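Local coordinates for hypothetical protein PH0226 (Pyrococcus horikoshii, PDB 1VE3) that binds S-adenosylmethionine in a Rossmann-like methyltransferase domain and probably transfers its methyl group to a substrate that is not known, at residues M33-K38 / L221-P226; S135-M140 / T208-E213; L145-P150 / G216-L221. All coordinates share one frame; numbering follows the deposited sequence.

Contact 1: residues M33-K38 / L221-P226; sequences MKYMKK and LTVYNP
Tyr35 lays one face of its ring on Val223 and brings an edge to Leu221, joining the chain that follows helix 19-34 to strand 219-226 of the class I methyltransferase sheet. This strand lies between 136-143 and 207-215 and runs antiparallel to both, the reversed strand that marks the Rossmann-like methyltransferase fold. The main evidence is a CH-pi contact: Val223 CG2 stands 3.8 Å from the centroid of the Tyr35 ring, 26° off the ring normal. The methyl is shifted toward the rim, with its shortest approach, 3.5 Å, between Val223 CG2 and Tyr35 CD2. Leu221 makes a looser touch near the ring plane, where its CD2 is 4.4 Å from Tyr35 CD2. With Val223 CG1 anti to the backbone N (chi1 -180°), it is the other methyl, CG2, that meets the ring.

The ring is also backed from within its own segment, for Lys34 CG lies over the centre of the opposite face, 4.0 Å above the plane. Further out, Tyr35 OH hydrogen-bonds to Glu213 OE2, a carboxylate oxygen that also pairs with Lys34 NZ, and the ring touches Ala211. Without the ring, as with an alanine here, the Val223 methyl would probably lose its aromatic cover and Glu213 OE2 its phenol partner, and a gap is likely to open between this chain and the sheet. Arg24, a residue of the same helix, binds S-adenosylmethionine; the side chain of Leu221 is about 11 Å from the side chain of Arg24 and about 11 Å from a bound cofactor. Between these two residues of the strand, Thr222 points away from Tyr35, and its OG1 hydrogen-bonds to Glu212 OE2.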
# COMPACT_ATOMS: atom_id res chain seq x y z
N MSE A 33 -13.02 8.78 8.01
CA MSE A 33 -13.63 10.07 7.74
C MSE A 33 -15.14 10.02 7.89
O MSE A 33 -15.79 11.04 8.12
CB MSE A 33 -13.24 10.55 6.34
CG MSE A 33 -11.76 10.84 6.22
SE MSE A 33 -11.09 11.80 7.78
CE MSE A 33 -10.22 10.34 8.70
N LYS A 34 -15.70 8.82 7.79
CA LYS A 34 -17.13 8.64 7.92
C LYS A 34 -17.57 8.88 9.36
O LYS A 34 -18.74 9.14 9.62
CB LYS A 34 -17.52 7.22 7.49
CG LYS A 34 -19.00 6.89 7.61
CD LYS A 34 -19.29 5.52 7.01
CE LYS A 34 -20.75 5.15 7.14
NZ LYS A 34 -21.06 3.85 6.47
N TYR A 35 -16.62 8.80 10.29
CA TYR A 35 -16.93 8.99 11.70
C TYR A 35 -16.09 10.07 12.37
O TYR A 35 -16.15 10.25 13.58
CB TYR A 35 -16.77 7.66 12.44
CG TYR A 35 -17.69 6.58 11.93
CD1 TYR A 35 -19.07 6.70 12.05
CD2 TYR A 35 -17.18 5.43 11.32
CE1 TYR A 35 -19.92 5.71 11.58
CE2 TYR A 35 -18.03 4.43 10.85
CZ TYR A 35 -19.40 4.58 10.98
OH TYR A 35 -20.24 3.59 10.52
N MSE A 36 -15.31 10.79 11.57
CA MSE A 36 -14.47 11.85 12.11
C MSE A 36 -14.70 13.14 11.33
O MSE A 36 -13.76 13.83 10.93
CB MSE A 36 -12.99 11.45 12.03
CG MSE A 36 -12.62 10.27 12.91
SE MSE A 36 -10.76 9.73 12.77
CE MSE A 36 -9.95 11.10 13.85
N LYS A 37 -15.98 13.46 11.11
CA LYS A 37 -16.34 14.66 10.38
C LYS A 37 -15.89 15.91 11.12
O LYS A 37 -15.31 16.82 10.51
CB LYS A 37 -17.85 14.68 10.15
CG LYS A 37 -18.34 13.58 9.21
CD LYS A 37 -19.85 13.65 9.01
CE LYS A 37 -20.32 12.67 7.93
NZ LYS A 37 -20.00 11.25 8.26
N LYS A 38 -16.13 15.96 12.42
CA LYS A 38 -15.71 17.12 13.21
C LYS A 38 -14.24 17.00 13.61
O LYS A 38 -13.83 16.04 14.26
CB LYS A 38 -16.56 17.25 14.48
CG LYS A 38 -16.21 18.48 15.31
CD LYS A 38 -17.19 18.67 16.47
CE LYS A 38 -16.99 20.04 17.12
NZ LYS A 38 -17.97 20.31 18.22
N LEU A 221 -13.96 -2.31 12.25
CA LEU A 221 -13.68 -0.94 12.61
C LEU A 221 -14.84 -0.61 13.53
O LEU A 221 -15.99 -0.64 13.10
CB LEU A 221 -13.71 -0.01 11.40
CG LEU A 221 -13.51 1.45 11.81
CD1 LEU A 221 -12.04 1.70 12.08
CD2 LEU A 221 -14.01 2.37 10.72
N THR A 222 -14.54 -0.30 14.79
CA THR A 222 -15.60 0.01 15.75
C THR A 222 -15.51 1.42 16.30
O THR A 222 -14.42 1.91 16.60
CB THR A 222 -15.58 -0.97 16.94
OG1 THR A 222 -15.70 -2.31 16.45
CG2 THR A 222 -16.74 -0.67 17.87
N VAL A 223 -16.65 2.09 16.43
CA VAL A 223 -16.69 3.44 16.97
C VAL A 223 -17.36 3.40 18.34
O VAL A 223 -18.51 2.99 18.48
CB VAL A 223 -17.47 4.39 16.02
CG1 VAL A 223 -17.49 5.80 16.59
CG2 VAL A 223 -16.79 4.41 14.64
N TYR A 224 -16.63 3.84 19.36
CA TYR A 224 -17.13 3.82 20.74
C TYR A 224 -17.24 5.20 21.38
O TYR A 224 -16.49 6.11 21.06
CB TYR A 224 -16.21 2.96 21.62
CG TYR A 224 -16.34 1.46 21.41
CD1 TYR A 224 -17.50 0.79 21.78
CD2 TYR A 224 -15.29 0.72 20.88
CE1 TYR A 224 -17.62 -0.58 21.61
CE2 TYR A 224 -15.39 -0.66 20.72
CZ TYR A 224 -16.56 -1.30 21.08
OH TYR A 224 -16.68 -2.66 20.93
N ASN A 225 -18.20 5.33 22.30
CA ASN A 225 -18.40 6.58 23.03
C ASN A 225 -18.17 6.22 24.50
O ASN A 225 -18.68 5.21 24.98
CB ASN A 225 -19.82 7.09 22.84
CG ASN A 225 -20.13 7.43 21.39
OD1 ASN A 225 -21.27 7.36 20.96
ND2 ASN A 225 -19.10 7.82 20.64
N PRO A 226 -17.39 7.04 25.22
CA PRO A 226 -17.09 6.81 26.64
C PRO A 226 -18.28 6.98 27.57
O PRO A 226 -19.20 7.75 27.28
CB PRO A 226 -16.00 7.84 26.91
CG PRO A 226 -16.40 8.97 26.03
CD PRO A 226 -16.75 8.28 24.74

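Contact 2: residues S135-M140 / T208-E213; sequences SGKFIM and TKEAEE
Lys137 and Glu210 cross at about a right angle, the lysine coming from strand 136-143 and the glutamate from strand 207-215. Glu210 holds CG anti to its backbone N (chi1 -175°) and stays extended beyond it, which carries the carboxylate toward the other strand. Lys137 bends at chi3 (87°), and its CE meets the carboxylate almost evenly, 3.1 Å from Glu210 OE1 and 3.1 Å from Glu210 OE2. The ammonium group favours one oxygen: Lys137 NZ forms a salt bridge with Glu210 OE2 at 3.1 Å, whose hydrogen bond is weak, while Glu210 OE1 is 3.9 Å from the same NZ. Each group has a stronger polar partner elsewhere, Lys137 NZ in Tyr35 O and Glu210 OE1 in Asn225 ND2, so the ion pair is one link in a small surface network.

At Glu210 and Ala211 the edge strand has a classic beta bulge, both residues facing Val223. The two strands are not neighbours in the sheet. Strand 219-226 runs between them, and the salt bridge spans it, with Lys137 touching Val223 and Asn225 and Glu210 resting on Val223; beyond, strand 104-110 flanks 136-143.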
# COMPACT_ATOMS: atom_id res chain seq x y z
N SER A 135 -17.65 13.74 25.10
CA SER A 135 -18.22 13.89 23.76
C SER A 135 -17.30 13.30 22.70
O SER A 135 -17.60 13.35 21.50
CB SER A 135 -18.45 15.37 23.45
OG SER A 135 -17.23 16.08 23.52
N GLY A 136 -16.17 12.74 23.15
CA GLY A 136 -15.19 12.17 22.24
C GLY A 136 -15.53 10.81 21.68
O GLY A 136 -16.57 10.23 22.02
N LYS A 137 -14.66 10.29 20.82
CA LYS A 137 -14.88 8.98 20.22
C LYS A 137 -13.63 8.10 20.20
O LYS A 137 -12.54 8.55 19.88
CB LYS A 137 -15.42 9.16 18.80
CG LYS A 137 -16.81 9.77 18.79
CD LYS A 137 -17.14 10.52 17.52
CE LYS A 137 -17.71 9.63 16.45
NZ LYS A 137 -18.23 10.43 15.31
N PHE A 138 -13.82 6.84 20.59
CA PHE A 138 -12.75 5.84 20.60
C PHE A 138 -12.97 5.02 19.33
O PHE A 138 -14.01 4.40 19.17
CB PHE A 138 -12.88 4.92 21.82
CG PHE A 138 -11.86 3.80 21.86
CD1 PHE A 138 -12.21 2.56 22.37
CD2 PHE A 138 -10.55 4.01 21.43
CE1 PHE A 138 -11.26 1.52 22.44
CE2 PHE A 138 -9.60 2.99 21.50
CZ PHE A 138 -9.96 1.74 22.01
N ILE A 139 -11.99 5.03 18.43
CA ILE A 139 -12.12 4.27 17.19
C ILE A 139 -11.01 3.24 17.04
O ILE A 139 -9.84 3.60 16.88
CB ILE A 139 -12.08 5.23 15.97
CG1 ILE A 139 -13.28 6.17 16.02
CG2 ILE A 139 -12.08 4.42 14.67
CD1 ILE A 139 -13.27 7.24 14.94
N MSE A 140 -11.36 1.96 17.08
CA MSE A 140 -10.35 0.93 16.93
C MSE A 140 -10.62 -0.06 15.79
O MSE A 140 -11.76 -0.31 15.41
CB MSE A 140 -10.10 0.19 18.27
CG MSE A 140 -11.00 -1.00 18.62
SE MSE A 140 -10.25 -2.07 20.13
CE MSE A 140 -9.38 -3.44 19.11
N THR A 208 -20.04 2.51 24.97
CA THR A 208 -21.26 2.10 24.31
C THR A 208 -20.85 2.23 22.84
O THR A 208 -20.09 3.14 22.49
CB THR A 208 -22.42 3.06 24.62
OG1 THR A 208 -22.08 4.41 24.22
CG2 THR A 208 -22.71 3.06 26.10
N LYS A 209 -21.29 1.32 21.98
CA LYS A 209 -20.86 1.45 20.59
C LYS A 209 -21.75 2.33 19.72
O LYS A 209 -22.98 2.19 19.69
CB LYS A 209 -20.68 0.08 19.93
CG LYS A 209 -21.92 -0.74 19.76
CD LYS A 209 -21.69 -1.81 18.69
CE LYS A 209 -20.51 -2.72 19.03
NZ LYS A 209 -20.40 -3.86 18.08
N GLU A 210 -21.09 3.25 19.03
CA GLU A 210 -21.73 4.19 18.12
C GLU A 210 -21.99 3.50 16.77
O GLU A 210 -23.10 3.55 16.26
CB GLU A 210 -20.83 5.41 17.91
CG GLU A 210 -21.45 6.53 17.07
CD GLU A 210 -20.54 7.73 16.91
OE1 GLU A 210 -19.95 8.17 17.92
OE2 GLU A 210 -20.40 8.25 15.78
N ALA A 211 -20.96 2.86 16.22
CA ALA A 211 -21.09 2.18 14.93
C ALA A 211 -20.08 1.04 14.80
O ALA A 211 -19.18 0.89 15.63
CB ALA A 211 -20.89 3.18 13.81
N GLU A 212 -20.22 0.25 13.74
CA GLU A 212 -19.32 -0.86 13.49
C GLU A 212 -19.30 -1.22 12.01
O GLU A 212 -20.35 -1.40 11.40
CB GLU A 212 -19.75 -2.07 14.32
CG GLU A 212 -18.71 -3.17 14.37
CD GLU A 212 -18.89 -4.06 15.58
OE1 GLU A 212 -19.86 -4.84 15.62
OE2 GLU A 212 -18.05 -3.96 16.50
N GLU A 213 -18.10 -1.31 11.44
CA GLU A 213 -17.93 -1.64 10.03
C GLU A 213 -17.14 -2.93 9.89
O GLU A 213 -16.07 -3.07 10.50
CB GLU A 213 -17.17 -0.53 9.31
CG GLU A 213 -17.76 0.88 9.40
CD GLU A 213 -18.87 1.14 8.39
OE1 GLU A 213 -18.92 0.44 7.35
OE2 GLU A 213 -19.67 2.07 8.62

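Contact 3: residues L145-P150 / G216-L221; sequences LRELLP and GNYSYL
Glu147 and Leu148 of the short helix 145-148 meet Tyr218 in the turn of the beta hairpin that links strand 207-215 to strand 219-226. The helix comes directly after strand 136-143, so the contact joins the segments at one end of two neighbouring antiparallel strands of the Rossmann-like sheet. Leu145 opens the helix, its O accepting a 2.8 Å hydrogen bond from Leu149 N; the contact itself begins at Glu147, whose N is bonded to Asp144 OD1 and whose side chain is directed at the tyrosine. CG is anti to the carbonyl carbon (chi1 -69°) and the chain bends at chi2, which takes the carboxylate along the ring toward the phenol end. CB lies over one ring face, but it is modelled too close to Tyr218 CE1, so the exact fit of that packing is doubtful. The CG is at a more ordinary distance, 3.7 Å from Tyr218 CZ, and the carboxylate plane is turned 62° from the ring plane. Leu148 takes part through its backbone, its N lying 4.2 Å from Tyr218 CD1, while its side chain rests on Thr143. A backbone-to-backbone bond between Asp144 and Tyr218 ties the link between strand 136-143 and the helix to the hairpin turn. At the ring edge, in its plane, Tyr220 OH approaches Tyr218 CD2 to 3.8 Å.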
# COMPACT_ATOMS: atom_id res chain seq x y z
N LEU A 145 -8.50 -12.60 15.36
CA LEU A 145 -7.59 -13.65 14.94
C LEU A 145 -8.04 -15.01 15.47
O LEU A 145 -7.67 -16.06 14.96
CB LEU A 145 -6.19 -13.32 15.47
CG LEU A 145 -5.11 -14.20 14.86
CD1 LEU A 145 -5.66 -15.18 13.82
CD2 LEU A 145 -4.01 -13.40 14.15
N ARG A 146 -8.98 -15.08 16.41
CA ARG A 146 -9.55 -16.36 16.79
C ARG A 146 -10.31 -17.03 15.65
O ARG A 146 -10.22 -18.24 15.46
CB ARG A 146 -10.47 -16.18 18.01
CG ARG A 146 -10.99 -17.49 18.58
CD ARG A 146 -11.35 -17.30 20.04
NE ARG A 146 -10.19 -16.85 20.81
CZ ARG A 146 -10.24 -16.44 22.07
NH1 ARG A 146 -11.40 -16.44 22.72
NH2 ARG A 146 -9.14 -16.04 22.69
N GLU A 147 -11.05 -16.24 14.88
CA GLU A 147 -11.80 -16.77 13.75
C GLU A 147 -10.89 -17.06 12.57
O GLU A 147 -11.12 -17.99 11.80
CB GLU A 147 -12.89 -15.78 13.33
CG GLU A 147 -14.02 -15.60 14.34
CD GLU A 147 -14.73 -16.90 14.65
OE1 GLU A 147 -14.23 -17.66 15.51
OE2 GLU A 147 -15.79 -17.17 14.04
N LEU A 148 -9.84 -16.25 12.43
CA LEU A 148 -8.88 -16.40 11.34
C LEU A 148 -7.92 -17.57 11.57
O LEU A 148 -7.40 -18.15 10.61
CB LEU A 148 -8.08 -15.11 11.19
CG LEU A 148 -6.93 -15.07 10.18
CD1 LEU A 148 -7.48 -15.24 8.78
CD2 LEU A 148 -6.19 -13.75 10.32
N LEU A 149 -7.68 -17.90 12.83
CA LEU A 149 -6.76 -18.98 13.21
C LEU A 149 -6.89 -20.22 12.31
O LEU A 149 -5.93 -20.68 11.70
CB LEU A 149 -7.05 -19.36 14.67
CG LEU A 149 -5.96 -18.87 15.63
CD1 LEU A 149 -5.69 -19.86 16.76
CD2 LEU A 149 -4.62 -18.63 14.93
N PRO A 150 -8.10 -20.80 12.21
CA PRO A 150 -8.33 -22.00 11.38
C PRO A 150 -7.65 -21.97 10.01
O PRO A 150 -6.91 -22.89 9.66
CB PRO A 150 -9.84 -22.06 11.28
CG PRO A 150 -10.27 -21.55 12.61
CD PRO A 150 -9.37 -20.34 12.81
N GLY A 216 -13.01 -6.70 5.31
CA GLY A 216 -12.45 -7.96 4.87
C GLY A 216 -13.28 -9.12 5.38
O GLY A 216 -14.48 -8.97 5.62
N ASN A 217 -12.65 -10.27 5.55
CA ASN A 217 -13.35 -11.46 6.01
C ASN A 217 -13.55 -11.53 7.51
O ASN A 217 -14.55 -12.09 7.97
CB ASN A 217 -12.61 -12.72 5.53
CG ASN A 217 -12.85 -13.00 4.06
OD1 ASN A 217 -12.15 -13.81 3.45
ND2 ASN A 217 -13.84 -12.33 3.48
N TYR A 218 -12.63 -10.96 8.28
CA TYR A 218 -12.78 -11.00 9.73
C TYR A 218 -12.19 -9.83 10.51
O TYR A 218 -11.73 -10.00 11.63
CB TYR A 218 -12.23 -12.32 10.27
CG TYR A 218 -13.30 -13.37 10.46
CD1 TYR A 218 -13.03 -14.72 10.21
CD2 TYR A 218 -14.58 -13.02 10.89
CE1 TYR A 218 -14.02 -15.70 10.40
CE2 TYR A 218 -15.57 -13.99 11.08
CZ TYR A 218 -15.29 -15.32 10.83
OH TYR A 218 -16.26 -16.28 11.02
N SER A 219 -12.23 -8.64 9.92
CA SER A 219 -11.71 -7.46 10.60
C SER A 219 -12.83 -6.47 10.86
O SER A 219 -13.83 -6.45 10.14
CB SER A 219 -10.61 -6.81 9.76
OG SER A 219 -9.47 -7.64 9.73
N TYR A 220 -12.67 -5.66 11.90
CA TYR A 220 -13.70 -4.70 12.28
C TYR A 220 -13.22 -3.33 12.68
O TYR A 220 -12.20 -3.18 13.35
CB TYR A 220 -14.51 -5.25 13.46
CG TYR A 220 -15.15 -6.57 13.18
CD1 TYR A 220 -16.41 -6.65 12.58
CD2 TYR A 220 -14.48 -7.75 13.46
CE1 TYR A 220 -16.98 -7.87 12.27
CE2 TYR A 220 -15.03 -8.97 13.15
CZ TYR A 220 -16.28 -9.03 12.55
OH TYR A 220 -16.81 -10.25 12.24
N LEU A 221 -13.96 -2.31 12.25
CA LEU A 221 -13.68 -0.94 12.61
C LEU A 221 -14.84 -0.61 13.53
O LEU A 221 -15.99 -0.64 13.10
CB LEU A 221 -13.71 -0.01 11.40
CG LEU A 221 -13.51 1.45 11.81
CD1 LEU A 221 -12.04 1.70 12.08
CD2 LEU A 221 -14.01 2.37 10.72

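Overall arrangement
Contacts 1 and 2 are nearly one site, their centres 5 Å apart, whereas contact 3 lies about 21 Å from the first and 19 Å from the second. Strand 219-226 connects all three. Val223 O takes a probable hydrogen bond from Glu210 N at 2.7 Å, and Pro226 CD packs 3.4 Å from Gly136 O, so contact 1 touches both strands of contact 2. Leu221, shared by the segments of contacts 1 and 3, reaches contact 2 through its O, 2.8 Å from Glu213 N. None of the three lines the cofactor site directly: the side chains of Leu221 and Leu148 are about 11 Å and 13 Å from a bound S-adenosylmethionine.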